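Local coordinates for conserved hypothetical protein (Streptococcus pyogenes, PDB 2EWC) that is of unknown function but belongs to the conserved YjgF family and may inhibit translation initiation, at residues I38-I42 with N75-M79. Residues are numbered along the deposited sequence; the frame is centred on the assembly and turned at random. Where two conformers were deposited one is given.
Sequences IESQI and NIPVM
The first turns of helices 38-54 and 76-87, which lie side by side on one face of the YjgF-type mixed sheet, pack together here. Residues 38-42 and 76-79 are helical, with Ile42 N bonded to Ile38 O (3.0 Å); Asn75 immediately precedes the second helix, its O accepting Met79 N (3.2 Å). CA-CA distances are 6.3 Å for Glu39-Val78 and 6.5 Å for Ile42-Met79. Val78, chi1 t, is the centre of the contact: its CG1 meets Glu39 CA and Ile42 CD1, each at 3.8 Å, and Ile38 CG2 at 4.2 Å. Ile42 (m, t) stretches CD1 across to Met79 N (3.7 Å) and Met79 CB (3.9 Å). The selenomethionine Met79, extended (t, t) as far as SE, leads away from helix 38-54 into the sheet side, touching Phe112. Ile38 (t, p) brings CG1 to 3.8 Å from ND2 of Asn75 (chi1 m), which, like Val78, also packs on a second subunit. Contact is therefore mainly aliphatic van der Waals packing, Asn75 giving only a nonbonded amide contact.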
loop_
_atom_site.group_PDB
_atom_site.type_symbol
_atom_site.label_atom_id
_atom_site.label_comp_id
_atom_site.label_asym_id
_atom_site.label_seq_id
_atom_site.Cartn_x
_atom_site.Cartn_y
_atom_site.Cartn_z
ATOM N N ILE B 38 18.276 28.306 -23.895
ATOM C CA ILE B 38 17.149 28.195 -22.958
ATOM C C ILE B 38 17.234 29.154 -21.756
ATOM O O ILE B 38 16.269 29.828 -21.478
ATOM C CB ILE B 38 16.856 26.733 -22.493
ATOM C CG1 ILE B 38 15.616 26.698 -21.595
ATOM C CG2 ILE B 38 18.124 26.076 -21.831
ATOM C CD1 ILE B 38 14.275 27.073 -22.308
ATOM N N GLU B 39 18.380 29.221 -21.073
ATOM C CA GLU B 39 18.497 30.071 -19.881
ATOM C C GLU B 39 18.212 31.533 -20.236
ATOM O O GLU B 39 17.492 32.224 -19.508
ATOM C CB GLU B 39 19.872 29.919 -19.212
ATOM C CG GLU B 39 19.962 30.491 -17.798
ATOM C CD GLU B 39 21.376 30.373 -17.216
ATOM O OE1 GLU B 39 22.007 31.426 -16.965
ATOM O OE2 GLU B 39 21.876 29.224 -17.041
ATOM N N SER B 40 18.764 31.984 -21.364
ATOM C CA SER B 40 18.585 33.361 -21.830
ATOM C C SER B 40 17.142 33.674 -22.228
ATOM O O SER B 40 16.680 34.800 -22.040
ATOM C CB SER B 40 19.521 33.669 -22.996
ATOM O OG SER B 40 20.866 33.363 -22.667
ATOM N N GLN B 41 16.436 32.686 -22.781
ATOM C CA GLN B 41 15.034 32.896 -23.195
ATOM C C GLN B 41 14.140 32.934 -21.986
ATOM O O GLN B 41 13.145 33.635 -21.989
ATOM C CB GLN B 41 14.551 31.842 -24.196
ATOM C CG GLN B 41 15.224 31.975 -25.529
ATOM C CD GLN B 41 14.523 31.219 -26.617
ATOM O OE1 GLN B 41 13.339 30.901 -26.512
ATOM N NE2 GLN B 41 15.249 30.928 -27.684
ATOM N N ILE B 42 14.507 32.166 -20.961
ATOM C CA ILE B 42 13.807 32.195 -19.692
ATOM C C ILE B 42 13.980 33.569 -19.016
ATOM O O ILE B 42 12.982 34.184 -18.621
ATOM C CB ILE B 42 14.234 31.042 -18.757
ATOM C CG1 ILE B 42 13.817 29.685 -19.371
ATOM C CG2 ILE B 42 13.599 31.235 -17.352
ATOM C CD1 ILE B 42 14.487 28.478 -18.735
ATOM N N ASN B 75 13.622 21.074 -19.359
ATOM C CA ASN B 75 14.312 22.307 -18.982
ATOM C C ASN B 75 13.752 22.983 -17.706
ATOM O O ASN B 75 14.238 24.038 -17.311
ATOM C CB ASN B 75 14.254 23.305 -20.137
ATOM C CG ASN B 75 15.223 22.973 -21.246
ATOM O OD1 ASN B 75 16.374 22.584 -21.008
ATOM N ND2 ASN B 75 14.771 23.143 -22.479
ATOM N N ILE B 76 12.735 22.402 -17.081
ATOM C CA ILE B 76 12.232 22.920 -15.790
ATOM C C ILE B 76 13.348 23.273 -14.775
ATOM O O ILE B 76 13.283 24.335 -14.186
ATOM C CB ILE B 76 11.178 21.985 -15.147
ATOM C CG1 ILE B 76 9.801 22.180 -15.800
ATOM C CG2 ILE B 76 10.999 22.257 -13.632
ATOM C CD1 ILE B 76 8.878 21.030 -15.496
ATOM N N PRO B 77 14.359 22.391 -14.561
ATOM C CA PRO B 77 15.443 22.790 -13.629
ATOM C C PRO B 77 16.213 24.064 -14.041
ATOM O O PRO B 77 16.708 24.790 -13.174
ATOM C CB PRO B 77 16.406 21.580 -13.617
ATOM C CG PRO B 77 15.648 20.431 -14.186
ATOM C CD PRO B 77 14.552 21.024 -15.086
ATOM N N VAL B 78 16.330 24.329 -15.342
ATOM C CA VAL B 78 16.955 25.576 -15.797
ATOM C C VAL B 78 16.074 26.722 -15.319
ATOM O O VAL B 78 16.577 27.687 -14.771
ATOM C CB VAL B 78 17.128 25.637 -17.339
ATOM C CG1 VAL B 78 17.795 26.969 -17.768
ATOM C CG2 VAL B 78 17.934 24.410 -17.857
HETATM N N MSE B 79 14.760 26.608 -15.521
HETATM C CA MSE B 79 13.844 27.662 -15.089
HETATM C C MSE B 79 13.848 27.833 -13.565
HETATM O O MSE B 79 13.783 28.956 -13.073
HETATM C CB MSE B 79 12.406 27.432 -15.606
HETATM C CG MSE B 79 11.388 28.538 -15.144
HETATM SE SE MSE B 79 9.625 28.205 -15.429
HETATM C CE MSE B 79 9.421 26.714 -14.420
#